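Local coordinates for protein VirX1 (Cyanophage Syn10, PDB 6QGM) that iodinates diverse substrates as a viral halogenase of the tryptophan halogenase family, probably using a reduced flavin, at residues 328-333 and 349-354; 245-250 and 399-404; 48-53 and 358-363; 237-242 and 336-341. One frame throughout, in Å; residues are numbered along the deposited sequence.

Contact 1 (328-333 and 349-354)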
loop_
_atom_site.group_PDB
_atom_site.type_symbol
_atom_site.label_atom_id
_atom_site.label_comp_id
_atom_site.label_asym_id
_atom_site.label_seq_id
_atom_site.Cartn_x
_atom_site.Cartn_y
_atom_site.Cartn_z
ATOM N N ILE B 328 -29.848 17.996 8.319
ATOM C CA ILE B 328 -28.918 16.857 8.538
ATOM C C ILE B 328 -27.496 17.397 8.381
ATOM O O ILE B 328 -27.203 17.983 7.298
ATOM C CB ILE B 328 -29.198 15.667 7.599
ATOM C CG1 ILE B 328 -29.196 16.059 6.118
ATOM C CG2 ILE B 328 -30.490 14.985 8.014
ATOM C CD1 ILE B 328 -28.800 14.921 5.196
ATOM N N GLY B 329 -26.662 17.203 9.414
ATOM C CA GLY B 329 -25.212 17.403 9.327
ATOM C C GLY B 329 -24.552 16.294 8.525
ATOM O O GLY B 329 -24.004 15.404 9.194
ATOM N N HIS B 330 -24.575 16.364 7.184
ATOM C CA HIS B 330 -24.087 15.290 6.278
ATOM C C HIS B 330 -22.566 15.416 6.099
ATOM O O HIS B 330 -22.105 16.060 5.128
ATOM C CB HIS B 330 -24.835 15.300 4.939
ATOM C CG HIS B 330 -24.866 13.966 4.266
ATOM N ND1 HIS B 330 -25.676 13.707 3.198
ATOM C CD2 HIS B 330 -24.221 12.815 4.532
ATOM C CE1 HIS B 330 -25.511 12.461 2.809
ATOM N NE2 HIS B 330 -24.628 11.892 3.614
ATOM N N GLY B 331 -21.824 14.813 7.025
ATOM C CA GLY B 331 -20.373 15.008 7.157
ATOM C C GLY B 331 -19.882 14.503 8.493
ATOM O O GLY B 331 -20.550 13.645 9.096
ATOM N N LYS B 332 -18.749 15.035 8.941
ATOM C CA LYS B 332 -18.071 14.646 10.200
ATOM C C LYS B 332 -17.356 15.872 10.759
ATOM O O LYS B 332 -16.901 16.718 9.964
ATOM C CB LYS B 332 -17.016 13.574 9.925
ATOM C CG LYS B 332 -16.233 13.842 8.646
ATOM C CD LYS B 332 -14.908 13.178 8.553
ATOM C CE LYS B 332 -14.053 13.829 7.490
ATOM N NZ LYS B 332 -12.822 13.038 7.231
ATOM N N ARG B 333 -17.240 15.938 12.080
ATOM C CA ARG B 333 -16.268 16.824 12.752
ATOM C C ARG B 333 -14.861 16.354 12.346
ATOM O O ARG B 333 -14.677 15.149 12.031
ATOM C CB ARG B 333 -16.473 16.777 14.264
ATOM C CG ARG B 333 -17.877 17.143 14.722
ATOM C CD ARG B 333 -18.154 18.618 14.521
ATOM N NE ARG B 333 -19.576 18.924 14.472
ATOM C CZ ARG B 333 -20.054 20.146 14.314
ATOM N NH1 ARG B 333 -19.224 21.171 14.218
ATOM N NH2 ARG B 333 -21.352 20.346 14.256
ATOM N N GLY B 349 -20.690 12.684 13.563
ATOM C CA GLY B 349 -20.815 12.422 12.110
ATOM C C GLY B 349 -22.133 11.766 11.747
ATOM O O GLY B 349 -22.850 11.260 12.652
ATOM N N PHE B 350 -22.455 11.787 10.458
ATOM C CA PHE B 350 -23.703 11.224 9.899
ATOM C C PHE B 350 -23.493 10.995 8.398
ATOM O O PHE B 350 -22.997 11.904 7.711
ATOM C CB PHE B 350 -24.869 12.163 10.228
ATOM C CG PHE B 350 -26.170 11.829 9.545
ATOM C CD1 PHE B 350 -26.427 12.256 8.254
ATOM C CD2 PHE B 350 -27.138 11.070 10.187
ATOM C CE1 PHE B 350 -27.629 11.947 7.630
ATOM C CE2 PHE B 350 -28.332 10.756 9.555
ATOM C CZ PHE B 350 -28.576 11.203 8.287
ATOM N N ILE B 351 -23.844 9.807 7.916
ATOM C CA ILE B 351 -24.072 9.501 6.475
ATOM C C ILE B 351 -25.567 9.246 6.309
ATOM O O ILE B 351 -26.134 8.581 7.166
ATOM C CB ILE B 351 -23.230 8.296 6.014
ATOM C CG1 ILE B 351 -21.772 8.423 6.450
ATOM C CG2 ILE B 351 -23.353 8.078 4.514
ATOM C CD1 ILE B 351 -21.044 7.108 6.532
ATOM N N GLU B 352 -26.194 9.792 5.269
ATOM C CA GLU B 352 -27.611 9.481 4.958
ATOM C C GLU B 352 -27.738 7.963 5.001
ATOM O O GLU B 352 -26.831 7.261 4.545
ATOM C CB GLU B 352 -28.009 10.084 3.615
ATOM C CG GLU B 352 -27.226 9.546 2.413
ATOM C CD GLU B 352 -27.720 10.112 1.100
ATOM O OE1 GLU B 352 -28.881 10.536 1.080
ATOM O OE2 GLU B 352 -26.952 10.217 0.153
ATOM N N PRO B 353 -28.828 7.404 5.573
ATOM C CA PRO B 353 -28.891 5.963 5.882
ATOM C C PRO B 353 -29.209 5.041 4.693
ATOM O O PRO B 353 -29.985 4.139 4.848
ATOM C CB PRO B 353 -29.999 5.905 6.935
ATOM C CG PRO B 353 -30.954 6.998 6.453
ATOM C CD PRO B 353 -30.059 8.116 5.940
ATOM N N LEU B 354 -28.582 5.276 3.545
ATOM C CA LEU B 354 -28.745 4.453 2.314
ATOM C C LEU B 354 -28.100 3.075 2.536
ATOM O O LEU B 354 -28.542 2.103 1.890
ATOM C CB LEU B 354 -28.102 5.186 1.128
ATOM C CG LEU B 354 -28.327 4.534 -0.232
ATOM C CD1 LEU B 354 -29.804 4.451 -0.560
ATOM C CD2 LEU B 354 -27.594 5.282 -1.331
#
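The imidazole of H330 and the phenyl ring of F350 meet as a T-shaped pair, the edge of F350 turned to a face of H330, with centroids 5.9 Å apart and planes at 73°. At the edge of the imidazole, CD2 lies 3.5 Å from F350 O, and the carboxylate oxygen OE2 of E352 sits in the ring plane. The chain of E352 crosses the ring obliquely, so that its CG is 3.4 Å from H330 CE1. F350, with CG anti to its backbone N, has H330 CA at its edge, while its CE1 touches I328 CD1 at 4.0 Å. F228 adds a second edge-to-face partner. Polar ends are satisfied further out: H330 ND1 by N250 O, E352 by Y407, W280 and N250. Two backbone bonds join the segments. F350 N meets G331 O at 3.0 Å, nearly along the C=O axis, whereas G331 N to F350 O is more bent. Beyond them K332 and G349 form a non-hydrogen-bonded pair. This is a loosely bonded outer strand, 349-350, beside strand 331-333 in a small antiparallel sheet, leading into the Pro-Leu-Glu-Ser-Thr sequence begun by P353 and L354, which in related tryptophan halogenases borders the active site.

Contact 2 (245-250 and 399-404)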
loop_
_atom_site.group_PDB
_atom_site.type_symbol
_atom_site.label_atom_id
_atom_site.label_comp_id
_atom_site.label_asym_id
_atom_site.label_seq_id
_atom_site.Cartn_x
_atom_site.Cartn_y
_atom_site.Cartn_z
ATOM N N SER B 245 -20.498 17.145 0.813
ATOM C CA SER B 245 -21.269 17.736 -0.322
ATOM C C SER B 245 -20.527 17.590 -1.659
ATOM O O SER B 245 -21.181 17.749 -2.714
ATOM C CB SER B 245 -21.654 19.173 -0.072
ATOM O OG SER B 245 -20.633 19.854 0.620
ATOM N N LYS B 246 -19.227 17.289 -1.628
ATOM C CA LYS B 246 -18.422 17.061 -2.852
ATOM C C LYS B 246 -18.751 15.712 -3.502
ATOM O O LYS B 246 -18.532 15.641 -4.719
ATOM C CB LYS B 246 -16.936 17.247 -2.529
ATOM C CG LYS B 246 -16.430 18.659 -2.835
ATOM C CD LYS B 246 -15.608 19.385 -1.771
ATOM C CE LYS B 246 -15.812 20.876 -1.919
ATOM N NZ LYS B 246 -14.727 21.639 -1.257
ATOM N N LYS B 247 -19.276 14.715 -2.773
ATOM C CA LYS B 247 -19.651 13.389 -3.371
ATOM C C LYS B 247 -21.113 13.003 -3.068
ATOM O O LYS B 247 -21.681 12.146 -3.819
ATOM C CB LYS B 247 -18.700 12.282 -2.905
ATOM C CG LYS B 247 -18.535 12.176 -1.398
ATOM C CD LYS B 247 -17.401 11.292 -0.998
ATOM C CE LYS B 247 -17.435 11.008 0.475
ATOM N NZ LYS B 247 -16.282 10.171 0.863
ATOM N N LEU B 248 -21.704 13.561 -2.012
ATOM C CA LEU B 248 -23.108 13.295 -1.623
ATOM C C LEU B 248 -23.867 14.624 -1.593
ATOM O O LEU B 248 -23.510 15.489 -0.778
ATOM C CB LEU B 248 -23.120 12.594 -0.258
ATOM C CG LEU B 248 -22.481 11.216 -0.225
ATOM C CD1 LEU B 248 -22.236 10.772 1.210
ATOM C CD2 LEU B 248 -23.356 10.208 -0.961
ATOM N N ALA B 249 -24.894 14.749 -2.432
ATOM C CA ALA B 249 -25.637 16.007 -2.670
ATOM C C ALA B 249 -26.722 16.217 -1.607
ATOM O O ALA B 249 -27.199 17.345 -1.490
ATOM C CB ALA B 249 -26.218 15.982 -4.058
ATOM N N ASN B 250 -27.106 15.179 -0.870
ATOM C CA ASN B 250 -28.297 15.201 0.020
ATOM C C ASN B 250 -27.946 15.938 1.315
ATOM O O ASN B 250 -27.028 15.526 2.001
ATOM C CB ASN B 250 -28.858 13.784 0.219
ATOM C CG ASN B 250 -29.374 13.193 -1.075
ATOM O OD1 ASN B 250 -29.685 13.933 -1.999
ATOM N ND2 ASN B 250 -29.478 11.872 -1.147
ATOM N N PHE B 399 -17.316 4.554 4.470
ATOM C CA PHE B 399 -18.772 4.334 4.312
ATOM C C PHE B 399 -19.363 5.423 3.418
ATOM O O PHE B 399 -20.259 5.081 2.636
ATOM C CB PHE B 399 -19.460 4.228 5.675
ATOM C CG PHE B 399 -19.579 2.820 6.180
ATOM C CD1 PHE B 399 -20.581 1.992 5.685
ATOM C CD2 PHE B 399 -18.660 2.297 7.080
ATOM C CE1 PHE B 399 -20.669 0.669 6.088
ATOM C CE2 PHE B 399 -18.754 0.974 7.485
ATOM C CZ PHE B 399 -19.767 0.174 7.001
ATOM N N SER B 400 -18.893 6.670 3.524
ATOM C CA SER B 400 -19.411 7.807 2.712
ATOM C C SER B 400 -19.060 7.584 1.231
ATOM O O SER B 400 -19.941 7.848 0.384
ATOM C CB SER B 400 -18.931 9.150 3.236
ATOM O OG SER B 400 -17.517 9.250 3.180
ATOM N N ASP B 401 -17.851 7.086 0.930
ATOM C CA ASP B 401 -17.440 6.662 -0.441
ATOM C C ASP B 401 -18.335 5.525 -0.945
ATOM O O ASP B 401 -18.767 5.579 -2.113
ATOM C CB ASP B 401 -15.974 6.214 -0.493
ATOM C CG ASP B 401 -14.988 7.336 -0.744
ATOM O OD1 ASP B 401 -15.414 8.390 -1.229
ATOM O OD2 ASP B 401 -13.815 7.156 -0.432
ATOM N N PHE B 402 -18.587 4.516 -0.114
ATOM C CA PHE B 402 -19.429 3.348 -0.478
ATOM C C PHE B 402 -20.830 3.839 -0.854
ATOM O O PHE B 402 -21.372 3.436 -1.906
ATOM C CB PHE B 402 -19.450 2.324 0.659
ATOM C CG PHE B 402 -20.310 1.114 0.385
ATOM C CD1 PHE B 402 -20.347 0.500 -0.860
ATOM C CD2 PHE B 402 -21.070 0.566 1.400
ATOM C CE1 PHE B 402 -21.154 -0.613 -1.080
ATOM C CE2 PHE B 402 -21.881 -0.539 1.180
ATOM C CZ PHE B 402 -21.929 -1.124 -0.057
ATOM N N VAL B 403 -21.400 4.718 -0.029
ATOM C CA VAL B 403 -22.758 5.301 -0.250
ATOM C C VAL B 403 -22.720 6.097 -1.565
ATOM O O VAL B 403 -23.646 5.938 -2.357
ATOM C CB VAL B 403 -23.206 6.143 0.964
ATOM C CG1 VAL B 403 -24.420 6.996 0.677
ATOM C CG2 VAL B 403 -23.469 5.262 2.161
ATOM N N ALA B 404 -21.665 6.879 -1.814
ATOM C CA ALA B 404 -21.508 7.681 -3.048
ATOM C C ALA B 404 -21.540 6.767 -4.286
ATOM O O ALA B 404 -22.090 7.204 -5.318
ATOM C CB ALA B 404 -20.237 8.501 -2.998
#
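Where the loop after strand 241-243 runs toward strand 252-258, it docks on the flank of the long helix 382-408, a loop-on-helix packing in which one lysine and one leucine do most of the work. K247 comes first. Its CG takes the crowded position between the backbone N and the carbonyl carbon (chi1 53°), and from there the chain stays extended, carrying the ammonium group to the helix surface. At the root of the side chain CB packs on the methyl of A404, 4.1 Å from A404 CB. At its tip NZ donates to S400 OG over 2.8 Å, and S400 OG in turn is hydrogen-bonded to backbone carbonyls one turn back, those of I396 and D397. The same tip makes a salt bridge: K247 NZ stands 2.9 Å from D401 OD1 and approaches from above the carboxylate plane, 70° out of it, while that oxygen also accepts a bond from W442 NE1. L248 follows as the apolar half of the contact. With CG anti to its own carbonyl carbon, the isobutyl group swings toward the helix: CD2 sits between V403 CG1 and A404 CA, 3.8 Å from each, its side chain crossing that of V403 at about a right angle, and CD1 rests 3.8 Å from S400 O, an oxygen already engaged by A404 N. A249 and N250 then turn to other partners. N250 bonds to H330 ND1 through its backbone O, while its amide is held at both ends, ND2 by E352 OE1 and OD1 by Y417 OH.

Contact 3 (48-53 and 358-363)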
loop_
_atom_site.group_PDB
_atom_site.type_symbol
_atom_site.label_atom_id
_atom_site.label_comp_id
_atom_site.label_asym_id
_atom_site.label_seq_id
_atom_site.Cartn_x
_atom_site.Cartn_y
_atom_site.Cartn_z
ATOM N N SER B 48 -33.049 1.443 10.802
ATOM C CA SER B 48 -32.492 0.094 10.507
ATOM C C SER B 48 -31.017 0.061 10.920
ATOM O O SER B 48 -30.375 1.130 10.968
ATOM C CB SER B 48 -32.713 -0.327 9.055
ATOM O OG SER B 48 -31.969 0.451 8.159
ATOM N N THR B 49 -30.527 -1.130 11.255
ATOM C CA THR B 49 -29.176 -1.390 11.802
ATOM C C THR B 49 -28.388 -2.207 10.779
ATOM O O THR B 49 -28.974 -2.652 9.781
ATOM C CB THR B 49 -29.290 -2.105 13.154
ATOM O OG1 THR B 49 -29.833 -3.411 12.922
ATOM C CG2 THR B 49 -30.150 -1.364 14.165
ATOM N N LEU B 50 -27.096 -2.383 11.033
ATOM C CA LEU B 50 -26.186 -3.273 10.267
ATOM C C LEU B 50 -25.988 -4.570 11.052
ATOM O O LEU B 50 -26.531 -4.675 12.195
ATOM C CB LEU B 50 -24.840 -2.551 10.135
ATOM C CG LEU B 50 -24.858 -1.264 9.325
ATOM C CD1 LEU B 50 -23.683 -0.374 9.709
ATOM C CD2 LEU B 50 -24.873 -1.601 7.847
ATOM N N GLY B 51 -25.224 -5.506 10.463
ATOM C CA GLY B 51 -24.627 -6.650 11.179
ATOM C C GLY B 51 -23.875 -6.207 12.420
ATOM O O GLY B 51 -24.069 -6.836 13.464
ATOM N N HIS B 52 -23.077 -5.147 12.307
ATOM C CA HIS B 52 -22.252 -4.526 13.383
ATOM C C HIS B 52 -23.043 -4.491 14.704
ATOM O O HIS B 52 -22.454 -4.736 15.771
ATOM C CB HIS B 52 -21.834 -3.083 12.979
ATOM C CG HIS B 52 -20.493 -2.888 12.319
ATOM N ND1 HIS B 52 -20.243 -3.232 10.986
ATOM C CD2 HIS B 52 -19.349 -2.330 12.788
ATOM C CE1 HIS B 52 -18.989 -2.941 10.688
ATOM N NE2 HIS B 52 -18.415 -2.390 11.782
ATOM N N PHE B 53 -24.339 -4.172 14.621
ATOM C CA PHE B 53 -25.281 -4.017 15.766
ATOM C C PHE B 53 -25.349 -5.297 16.597
ATOM O O PHE B 53 -25.558 -5.201 17.824
ATOM C CB PHE B 53 -26.667 -3.654 15.247
ATOM C CG PHE B 53 -27.649 -3.167 16.286
ATOM C CD1 PHE B 53 -27.420 -2.006 17.002
ATOM C CD2 PHE B 53 -28.829 -3.847 16.522
ATOM C CE1 PHE B 53 -28.336 -1.547 17.934
ATOM C CE2 PHE B 53 -29.736 -3.399 17.464
ATOM C CZ PHE B 53 -29.492 -2.245 18.165
ATOM N N GLY B 358 -26.911 4.784 9.965
ATOM C CA GLY B 358 -27.434 5.602 11.079
ATOM C C GLY B 358 -26.674 5.407 12.385
ATOM O O GLY B 358 -26.048 6.345 12.846
ATOM N N LEU B 359 -26.710 4.214 12.961
ATOM C CA LEU B 359 -26.146 3.911 14.307
ATOM C C LEU B 359 -24.637 3.650 14.243
ATOM O O LEU B 359 -24.058 3.423 15.337
ATOM C CB LEU B 359 -26.858 2.686 14.906
ATOM C CG LEU B 359 -28.241 2.934 15.513
ATOM C CD1 LEU B 359 -28.644 1.768 16.408
ATOM C CD2 LEU B 359 -28.287 4.232 16.308
ATOM N N LEU B 360 -23.999 3.683 13.067
ATOM C CA LEU B 360 -22.565 3.290 12.906
ATOM C C LEU B 360 -21.681 4.235 13.727
ATOM O O LEU B 360 -20.923 3.786 14.591
ATOM C CB LEU B 360 -22.161 3.353 11.431
ATOM C CG LEU B 360 -20.707 2.978 11.153
ATOM C CD1 LEU B 360 -20.510 1.472 11.309
ATOM C CD2 LEU B 360 -20.298 3.436 9.758
ATOM N N THR B 361 -21.782 5.517 13.399
ATOM C CA THR B 361 -21.154 6.653 14.117
ATOM C C THR B 361 -21.273 6.432 15.639
ATOM O O THR B 361 -20.410 6.955 16.370
ATOM C CB THR B 361 -21.751 7.963 13.576
ATOM O OG1 THR B 361 -21.129 9.048 14.260
ATOM C CG2 THR B 361 -23.258 8.051 13.725
ATOM N N THR B 362 -22.285 5.685 16.108
ATOM C CA THR B 362 -22.603 5.493 17.551
ATOM C C THR B 362 -21.890 4.253 18.121
ATOM O O THR B 362 -21.024 4.470 18.993
ATOM C CB THR B 362 -24.114 5.458 17.805
ATOM O OG1 THR B 362 -24.676 6.605 17.165
ATOM C CG2 THR B 362 -24.477 5.440 19.275
ATOM N N HIS B 363 -22.234 3.022 17.702
ATOM C CA HIS B 363 -21.744 1.780 18.379
ATOM C C HIS B 363 -20.243 1.601 18.127
ATOM O O HIS B 363 -19.580 1.070 19.030
ATOM C CB HIS B 363 -22.543 0.496 18.058
ATOM C CG HIS B 363 -22.863 0.269 16.619
ATOM N ND1 HIS B 363 -24.136 -0.058 16.197
ATOM C CD2 HIS B 363 -22.111 0.358 15.502
ATOM C CE1 HIS B 363 -24.153 -0.174 14.885
ATOM N NE2 HIS B 363 -22.921 0.077 14.436
#
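Aliphatic packing forms one part of this interface. L50 CD1 meets L360 CD1 at 4.0 Å, the two side chains crossing obliquely, and T49 and L359 lie side by side, T49 CG2 4.1 Å from L359 CD1.

The rings supply the second part. T49 CG2 sits over the centre of one face of the F53 ring, and L359 CD1 reaches F53 CE1 at 3.7 Å, coming in obliquely. L360, its CG anti to the backbone N, lays CD1 over a face of the H52 imidazole, toward the rim. H363 has CG in the crowded position between N and carbonyl carbon (chi1 46°), and its imidazole lies between the carbonyl of L359 in its own segment and the backbone of H52. Its ND1 is in the plane of the F53 ring, 3.9 Å from F53 CD1, and NE2 is 3.6 Å from H52 CB.

No hydrogen bond crosses, and polar groups look outward: T49 OG1 to Y165 O, and T49 O to K76 NZ, probably the counterpart of the active-site lysine of tryptophan halogenases. The contact thus joins the starts of helices 52-59 and 360-373, with strand 164-168 packed against T49 and F53 and helix 382-408 covering L360 through Q395 and F399.

Contact 4 (237-242 and 336-341)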
loop_
_atom_site.group_PDB
_atom_site.type_symbol
_atom_site.label_atom_id
_atom_site.label_comp_id
_atom_site.label_asym_id
_atom_site.label_seq_id
_atom_site.Cartn_x
_atom_site.Cartn_y
_atom_site.Cartn_z
ATOM N N MET B 237 -16.525 23.133 22.340
ATOM C CA MET B 237 -15.095 22.820 22.040
ATOM C C MET B 237 -14.723 23.377 20.659
ATOM O O MET B 237 -13.520 23.396 20.322
ATOM C CB MET B 237 -14.815 21.313 22.082
ATOM C CG MET B 237 -14.845 20.703 23.490
ATOM S SD MET B 237 -13.593 21.323 24.648
ATOM C CE MET B 237 -12.176 21.200 23.570
ATOM N N GLY B 238 -15.719 23.799 19.880
ATOM C CA GLY B 238 -15.523 24.523 18.612
ATOM C C GLY B 238 -14.944 23.669 17.500
ATOM O O GLY B 238 -14.309 24.239 16.627
ATOM N N GLU B 239 -15.166 22.361 17.491
ATOM C CA GLU B 239 -14.569 21.483 16.444
ATOM C C GLU B 239 -15.296 21.705 15.109
ATOM O O GLU B 239 -16.536 21.598 15.058
ATOM C CB GLU B 239 -14.582 20.006 16.853
ATOM C CG GLU B 239 -13.585 19.163 16.069
ATOM C CD GLU B 239 -12.130 19.591 16.195
ATOM O OE1 GLU B 239 -11.806 20.332 17.150
ATOM O OE2 GLU B 239 -11.319 19.193 15.344
ATOM N N ALA B 240 -14.513 21.991 14.071
ATOM C CA ALA B 240 -14.947 22.240 12.678
ATOM C C ALA B 240 -15.749 21.049 12.155
ATOM O O ALA B 240 -15.555 19.948 12.658
ATOM C CB ALA B 240 -13.729 22.481 11.816
ATOM N N PHE B 241 -16.552 21.276 11.118
ATOM C CA PHE B 241 -17.383 20.261 10.437
ATOM C C PHE B 241 -16.978 20.162 8.963
ATOM O O PHE B 241 -17.122 21.143 8.252
ATOM C CB PHE B 241 -18.856 20.634 10.608
ATOM C CG PHE B 241 -19.805 19.638 10.009
ATOM C CD1 PHE B 241 -20.082 18.440 10.660
ATOM C CD2 PHE B 241 -20.394 19.885 8.773
ATOM C CE1 PHE B 241 -20.933 17.511 10.093
ATOM C CE2 PHE B 241 -21.239 18.947 8.202
ATOM C CZ PHE B 241 -21.492 17.768 8.867
ATOM N N SER B 242 -16.501 18.996 8.512
ATOM C CA SER B 242 -16.261 18.685 7.073
ATOM C C SER B 242 -17.530 18.102 6.462
ATOM O O SER B 242 -17.884 16.967 6.768
ATOM C CB SER B 242 -15.116 17.720 6.874
ATOM O OG SER B 242 -13.916 18.204 7.445
ATOM N N ALA B 336 -13.302 13.475 16.672
ATOM C CA ALA B 336 -14.371 12.961 17.556
ATOM C C ALA B 336 -14.008 13.229 19.021
ATOM O O ALA B 336 -14.905 13.635 19.802
ATOM C CB ALA B 336 -14.540 11.493 17.301
ATOM N N TRP B 337 -12.736 13.001 19.376
ATOM C CA TRP B 337 -12.190 13.208 20.739
ATOM C C TRP B 337 -11.344 14.478 20.748
ATOM O O TRP B 337 -10.261 14.467 20.144
ATOM C CB TRP B 337 -11.381 11.985 21.159
ATOM C CG TRP B 337 -11.216 11.842 22.642
ATOM C CD1 TRP B 337 -11.159 12.835 23.578
ATOM C CD2 TRP B 337 -11.069 10.604 23.355
ATOM N NE1 TRP B 337 -10.988 12.302 24.824
ATOM C CE2 TRP B 337 -10.933 10.935 24.721
ATOM C CE3 TRP B 337 -11.049 9.261 22.973
ATOM C CZ2 TRP B 337 -10.775 9.960 25.707
ATOM C CZ3 TRP B 337 -10.897 8.304 23.951
ATOM C CH2 TRP B 337 -10.742 8.648 25.295
ATOM N N VAL B 338 -11.851 15.537 21.378
ATOM C CA VAL B 338 -11.169 16.858 21.490
ATOM C C VAL B 338 -11.102 17.211 22.974
ATOM O O VAL B 338 -12.175 17.229 23.619
ATOM C CB VAL B 338 -11.928 17.937 20.697
ATOM C CG1 VAL B 338 -11.345 19.319 20.919
ATOM C CG2 VAL B 338 -11.981 17.604 19.224
ATOM N N ASN B 339 -9.908 17.499 23.485
ATOM C CA ASN B 339 -9.660 17.673 24.936
ATOM C C ASN B 339 -10.389 16.548 25.662
ATOM O O ASN B 339 -10.253 15.398 25.190
ATOM C CB ASN B 339 -10.043 19.089 25.364
ATOM C CG ASN B 339 -9.163 20.095 24.675
ATOM O OD1 ASN B 339 -9.640 20.904 23.901
ATOM N ND2 ASN B 339 -7.865 19.986 24.896
ATOM N N ASN B 340 -11.173 16.871 26.697
ATOM C CA ASN B 340 -11.828 15.885 27.591
ATOM C C ASN B 340 -13.301 15.711 27.190
ATOM O O ASN B 340 -14.122 15.472 28.089
ATOM C CB ASN B 340 -11.658 16.285 29.059
ATOM C CG ASN B 340 -12.375 17.558 29.430
ATOM O OD1 ASN B 340 -12.571 18.443 28.596
ATOM N ND2 ASN B 340 -12.790 17.648 30.684
ATOM N N CYS B 341 -13.601 15.790 25.891
ATOM C CA CYS B 341 -14.968 15.647 25.322
ATOM C C CYS B 341 -14.920 14.728 24.093
ATOM O O CYS B 341 -14.028 14.938 23.244
ATOM C CB CYS B 341 -15.536 17.008 24.952
ATOM S SG CYS B 341 -16.957 16.913 23.824
#
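M237 and E239 form the first shell against V338 and C341. M237 CG packs on C341 CB at 4.0 Å, and V338 CG2 lies against the carboxylate of E239, 3.6 Å from E239 CD. CG1 of V338 is nearest to the methyl of M237 but also approaches E239 OE1. M237 and V338 slide past each other in opposite directions, so the methionine spans the closing strands of a hairpin, with V338 beside its end and C341 beside CG.

Torsions put these groups in place. M237 bends at chi2 and chi3, which turns its end toward V338, and E239 bends at chi2 (59°), which brings OE1 round to the valine. The carboxylate is held by T334 OG1 on OE2 and by a salt bridge from R335 to OE1, both from residues just before the second segment. V338 and C341 are the ends of a type II' turn and bond to each other twice, V338 N to C341 O at 2.9 Å and C341 N to V338 O at 3.0 Å. That turn links strands 337-338 and 341-343, the former an outermost strand of the large mixed sheet within this chain. The other segment leads from helix 231-236 to strand 241-243: G238 has positive phi where the chain leaves the helix, and L233 of that helix also packs on V338 and E239.

Since no hydrogen bond passes between the segments, the attachment is one of dispersion, and the carboxylate can lie beside a valine methyl probably because its charge is balanced by R335.

How the contacts relate
From the N terminus, contact 3 opens first: residues 48-53 wait some three hundred residues for 358-363, and contacts 1 and 4 both nest within that loop. Contact 4 starts at 237-242 and closes at 336-341, crossing contact 1, whose segments 328-333 and 349-354 alternate with its own; the two share a sheet, where strand 331-333 neighbours strand 241-243. Contact 2 starts at 245-250, encloses contact 1 and closes last, at 399-404, crossing both 3 and 4. Direct touches link contact 1 to the other three, and F399 packs on L360 between contacts 2 and 3. Together they tie the small sheet to helices 52-59, 360-373 and 382-408 and to the 337-343 edge of the large mixed sheet.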